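TRNA uridine(34) acetyltransferase (Methanocaldococcus infernus, PDB 6IA8) forms 5-carboxymethyluridine at the wobble position 34 of tRNAs from acetyl-CoA and S-adenosyl-L-methionine, using a [4Fe-4S] cluster. Local coordinates at residues R372-G377 and S410-K415; G377-Y380 and G384-P387. All coordinates share one frame; numbering follows the deposited sequence.

Interaction 1. Residues R372-G377 and S410-K415; sequences RCREVG and SFEDVK
Arg374 and Glu412 are the two residues that touch between 372-377 and 410-415, and they meet as opposite charges whose flat ends are badly aligned for hydrogen bonding. The terminal nitrogen Arg374 NH2 comes within 3.4 Å of Glu412 OE2, but that oxygen lies well out of the guanidinium plane, and the carboxylate is turned 61° from it. No N-H of the arginine is aimed at OE2, so the salt bridge is one of charge alone. Extended chains on both sides make the meeting possible. Glu412 sets CG anti to its own nitrogen (chi1 175°) and stays stretched to the carboxylate, while Arg374 runs out straight from CG to NE, so that the charged ends bridge backbones whose CA atoms, Arg374 to Glu412, are 9.0 Å apart.

A water at the edge of the guanidinium, in its plane, makes a second and weak link: it accepts a weak bond from Arg374 NH2 at 3.4 Å and gives a weak one to Glu412 OE1 at 3.3 Å. The two carboxylate oxygens thus have different roles, one facing the charge directly and the other reached through solvent. Arg374 NH1 has a further, long and weak ion pair with Asp417, and Lys328 NZ also lies close to NH2, so a second positive charge sits beside the arginine. The pair links helix 371-374, which carries Cys373 of the Cys368-Cys373 disulfide, to the end of strand 404-413, in the mixed beta-sheet of the GNAT-type acetyltransferase fold.

Interaction 2. Residues G377-Y380 and G384-P387; sequences GHVY and GILP
With CG anti to its backbone nitrogen (chi1 179°), Tyr380 sends its ring out beside the chain that follows the helix, and Val379, with CG1 likewise anti at 170°, turns that methyl to the same returning chain. Val379 CG1 packs 3.8 Å from Ile385 CG1, the two side chains running at a slant to each other. Farther along, the methyl Leu386 CD2 lies 3.8 Å from Tyr380 CD1, approaching the ring obliquely. The carbonyl oxygen of Ile385 sits in the ring plane at the edge of Tyr380, and also receives a CA-H...O contact from Tyr380 CA at 3.5 Å.

Gly384 ends helix 376-383 of the acetyltransferase domain as a glycine C-cap. The first residue beyond the helix, it takes a positive phi of 72°, a conformation that favours glycine, and its nitrogen turns back onto the last turn. Gly384 N bonds to Tyr380 O at 2.8 Å and makes a second, weak bond to Val379 O at 3.4 Å. From there 384-387 runs on towards strand 392-401.

Beyond the two segments, Tyr380 OH accepts a hydrogen bond from Ile459 N, fixing the far end of the ring, while Val379 and Ile385 both rest on Ile418 of strand 418-427.

The segments of interactions 1 and 2 meet at Gly377, but interaction 1 is made from helix 371-374 and interaction 2 from helix 376-383, with centres about 9 Å apart. They come together directly: Val379 CG2 packs against the carbonyl oxygens of Cys373 and Arg374, and Pro387 CA lies against Asp413 OD2. Their chemistry differs with place. Interaction 1 is partly buried and joins residues 38 apart in sequence, through one water-assisted pair of charges over little shared surface. Interaction 2 is a local contact at the surface, between a helix and the chain just after it, and relies on backbone bonds and apolar packing over a larger area.

Interaction 1. Residues R372-G377 and S410-K415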
loop_
_atom_site.group_PDB
_atom_site.type_symbol
_atom_site.label_atom_id
_atom_site.label_comp_id
_atom_site.label_asym_id
_atom_site.label_seq_id
_atom_site.Cartn_x
_atom_site.Cartn_y
_atom_site.Cartn_z
ATOM N N ARG A 372 6.147 -9.303 -0.264
ATOM C CA ARG A 372 7.196 -8.964 0.704
ATOM C C ARG A 372 8.145 -10.140 0.946
ATOM O O ARG A 372 9.364 -9.956 1.106
ATOM C CB ARG A 372 6.585 -8.512 2.038
ATOM C CG ARG A 372 7.649 -8.132 3.065
ATOM C CD ARG A 372 7.087 -7.715 4.424
ATOM N NE ARG A 372 8.153 -7.631 5.424
ATOM C CZ ARG A 372 9.048 -6.651 5.483
ATOM N NH1 ARG A 372 9.010 -5.662 4.602
ATOM N NH2 ARG A 372 9.987 -6.660 6.420
ATOM N N CYS A 373 7.608 -11.360 1.012
ATOM C CA CYS A 373 8.464 -12.499 1.305
ATOM C C CYS A 373 9.377 -12.850 0.129
ATOM O O CYS A 373 10.442 -13.442 0.321
ATOM C CB CYS A 373 7.615 -13.718 1.677
ATOM S SG CYS A 373 6.549 -13.577 3.154
ATOM N N ARG A 374 8.981 -12.531 -1.093
ATOM C CA ARG A 374 9.761 -12.931 -2.262
ATOM C C ARG A 374 10.564 -11.787 -2.910
ATOM O O ARG A 374 11.360 -12.034 -3.834
ATOM C CB ARG A 374 8.818 -13.565 -3.304
ATOM C CG ARG A 374 8.236 -14.932 -2.941
ATOM C CD ARG A 374 7.603 -15.606 -4.181
ATOM N NE ARG A 374 7.335 -17.034 -3.994
ATOM C CZ ARG A 374 6.726 -17.810 -4.887
ATOM N NH1 ARG A 374 6.522 -19.092 -4.622
ATOM N NH2 ARG A 374 6.317 -17.305 -6.039
ATOM N N GLU A 375 10.376 -10.543 -2.484
ATOM C CA GLU A 375 11.010 -9.444 -3.200
ATOM C C GLU A 375 12.523 -9.534 -3.040
ATOM O O GLU A 375 13.022 -9.976 -2.005
ATOM C CB GLU A 375 10.495 -8.099 -2.704
ATOM C CG GLU A 375 10.722 -7.826 -1.247
ATOM C CD GLU A 375 10.117 -6.489 -0.836
ATOM O OE1 GLU A 375 8.875 -6.379 -0.815
ATOM O OE2 GLU A 375 10.888 -5.550 -0.571
ATOM N N VAL A 376 13.244 -9.124 -4.092
ATOM C CA VAL A 376 14.677 -9.413 -4.221
ATOM C C VAL A 376 15.453 -8.929 -2.991
ATOM O O VAL A 376 16.328 -9.633 -2.473
ATOM C CB VAL A 376 15.221 -8.777 -5.517
ATOM C CG1 VAL A 376 14.771 -7.330 -5.611
ATOM C CG2 VAL A 376 16.774 -8.862 -5.558
ATOM N N GLY A 377 15.141 -7.728 -2.503
ATOM C CA GLY A 377 15.884 -7.165 -1.378
ATOM C C GLY A 377 15.687 -7.936 -0.087
ATOM O O GLY A 377 16.629 -8.136 0.691
ATOM N N SER A 410 4.778 -10.132 -13.625
ATOM C CA SER A 410 5.973 -10.016 -12.802
ATOM C C SER A 410 7.175 -10.609 -13.521
ATOM O O SER A 410 7.041 -11.462 -14.400
ATOM C CB SER A 410 5.765 -10.691 -11.435
ATOM O OG SER A 410 5.494 -12.065 -11.623
ATOM N N PHE A 411 8.349 -10.098 -13.176
ATOM C CA PHE A 411 9.609 -10.752 -13.497
ATOM C C PHE A 411 10.062 -11.459 -12.232
ATOM O O PHE A 411 10.101 -10.848 -11.159
ATOM C CB PHE A 411 10.668 -9.761 -13.984
ATOM C CG PHE A 411 10.572 -9.493 -15.446
ATOM C CD1 PHE A 411 11.032 -10.446 -16.370
ATOM C CD2 PHE A 411 9.983 -8.340 -15.914
ATOM C CE1 PHE A 411 10.907 -10.225 -17.744
ATOM C CE2 PHE A 411 9.865 -8.112 -17.295
ATOM C CZ PHE A 411 10.309 -9.052 -18.203
ATOM N N GLU A 412 10.436 -12.727 -12.361
ATOM C CA GLU A 412 10.678 -13.574 -11.206
ATOM C C GLU A 412 11.690 -14.634 -11.584
ATOM O O GLU A 412 11.615 -15.174 -12.685
ATOM C CB GLU A 412 9.370 -14.238 -10.759
ATOM C CG GLU A 412 9.498 -15.233 -9.632
ATOM C CD GLU A 412 8.194 -15.968 -9.351
ATOM O OE1 GLU A 412 7.114 -15.395 -9.624
ATOM O OE2 GLU A 412 8.254 -17.123 -8.868
ATOM N N ASP A 413 12.639 -14.896 -10.681
ATOM C CA ASP A 413 13.482 -16.090 -10.714
ATOM C C ASP A 413 12.578 -17.232 -10.273
ATOM O O ASP A 413 12.264 -17.367 -9.088
ATOM C CB ASP A 413 14.685 -15.902 -9.793
ATOM C CG ASP A 413 15.490 -17.168 -9.591
ATOM O OD1 ASP A 413 15.023 -18.267 -9.993
ATOM O OD2 ASP A 413 16.612 -17.069 -9.037
ATOM N N VAL A 414 12.140 -18.064 -11.226
ATOM C CA VAL A 414 11.133 -19.070 -10.907
ATOM C C VAL A 414 11.749 -20.324 -10.326
ATOM O O VAL A 414 11.009 -21.192 -9.853
ATOM C CB VAL A 414 10.297 -19.467 -12.139
ATOM C CG1 VAL A 414 9.605 -18.263 -12.729
ATOM C CG2 VAL A 414 11.190 -20.150 -13.183
ATOM N N LYS A 415 13.079 -20.454 -10.372
ATOM C CA LYS A 415 13.742 -21.534 -9.651
ATOM C C LYS A 415 13.793 -21.246 -8.156
ATOM O O LYS A 415 13.465 -22.108 -7.333
ATOM C CB LYS A 415 15.156 -21.743 -10.206
ATOM C CG LYS A 415 16.005 -22.744 -9.437
ATOM C CD LYS A 415 17.346 -22.971 -10.137
ATOM C CE LYS A 415 18.265 -23.960 -9.364
ATOM N NZ LYS A 415 18.565 -23.521 -7.975
HETATM O O HOH W 1 6.068 -14.033 -6.781
#

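Interaction 2. Residues G377-Y380 and G384-P387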
loop_
_atom_site.group_PDB
_atom_site.type_symbol
_atom_site.label_atom_id
_atom_site.label_comp_id
_atom_site.label_asym_id
_atom_site.label_seq_id
_atom_site.Cartn_x
_atom_site.Cartn_y
_atom_site.Cartn_z
ATOM N N GLY A 377 15.141 -7.728 -2.503
ATOM C CA GLY A 377 15.884 -7.165 -1.378
ATOM C C GLY A 377 15.687 -7.936 -0.087
ATOM O O GLY A 377 16.629 -8.136 0.691
ATOM N N HIS A 378 14.454 -8.367 0.165
ATOM C CA HIS A 378 14.156 -9.137 1.362
ATOM C C HIS A 378 14.791 -10.524 1.312
ATOM O O HIS A 378 15.306 -11.019 2.323
ATOM C CB HIS A 378 12.646 -9.252 1.537
ATOM C CG HIS A 378 12.235 -9.757 2.884
ATOM N ND1 HIS A 378 11.712 -11.018 3.081
ATOM C CD2 HIS A 378 12.242 -9.160 4.102
ATOM C CE1 HIS A 378 11.424 -11.181 4.359
ATOM N NE2 HIS A 378 11.732 -10.067 4.999
ATOM N N VAL A 379 14.752 -11.175 0.153
ATOM C CA VAL A 379 15.359 -12.498 0.041
ATOM C C VAL A 379 16.863 -12.431 0.259
ATOM O O VAL A 379 17.449 -13.329 0.869
ATOM C CB VAL A 379 15.032 -13.132 -1.319
ATOM C CG1 VAL A 379 15.866 -14.389 -1.531
ATOM C CG2 VAL A 379 13.527 -13.455 -1.401
ATOM N N TYR A 380 17.524 -11.414 -0.295
ATOM C CA TYR A 380 18.963 -11.298 -0.082
ATOM C C TYR A 380 19.277 -11.078 1.395
ATOM O O TYR A 380 20.192 -11.695 1.951
ATOM C CB TYR A 380 19.540 -10.163 -0.936
ATOM C CG TYR A 380 21.005 -10.010 -0.708
ATOM C CD1 TYR A 380 21.883 -11.026 -1.054
ATOM C CD2 TYR A 380 21.519 -8.874 -0.112
ATOM C CE1 TYR A 380 23.243 -10.909 -0.818
ATOM C CE2 TYR A 380 22.892 -8.749 0.119
ATOM C CZ TYR A 380 23.737 -9.780 -0.244
ATOM O OH TYR A 380 25.088 -9.701 -0.025
ATOM N N GLY A 384 20.500 -14.488 1.798
ATOM C CA GLY A 384 21.833 -14.274 1.254
ATOM C C GLY A 384 22.018 -14.648 -0.207
ATOM O O GLY A 384 23.168 -14.735 -0.685
ATOM N N ILE A 385 20.922 -14.839 -0.947
ATOM C CA ILE A 385 21.010 -15.238 -2.345
ATOM C C ILE A 385 20.364 -14.183 -3.234
ATOM O O ILE A 385 19.549 -13.377 -2.806
ATOM C CB ILE A 385 20.355 -16.609 -2.583
ATOM C CG1 ILE A 385 18.856 -16.541 -2.251
ATOM C CG2 ILE A 385 21.039 -17.707 -1.748
ATOM C CD1 ILE A 385 18.074 -17.831 -2.626
ATOM N N LEU A 386 20.702 -14.230 -4.504
ATOM C CA LEU A 386 20.267 -13.256 -5.487
ATOM C C LEU A 386 19.640 -13.994 -6.655
ATOM O O LEU A 386 19.892 -15.186 -6.859
ATOM C CB LEU A 386 21.439 -12.402 -6.000
ATOM C CG LEU A 386 22.085 -11.466 -4.976
ATOM C CD1 LEU A 386 23.439 -11.001 -5.477
ATOM C CD2 LEU A 386 21.209 -10.277 -4.677
ATOM N N PRO A 387 18.882 -13.296 -7.484
ATOM C CA PRO A 387 18.228 -13.959 -8.622
ATOM C C PRO A 387 19.216 -14.649 -9.549
ATOM O O PRO A 387 20.303 -14.147 -9.818
ATOM C CB PRO A 387 17.528 -12.813 -9.343
ATOM C CG PRO A 387 17.239 -11.808 -8.262
ATOM C CD PRO A 387 18.457 -11.896 -7.311
#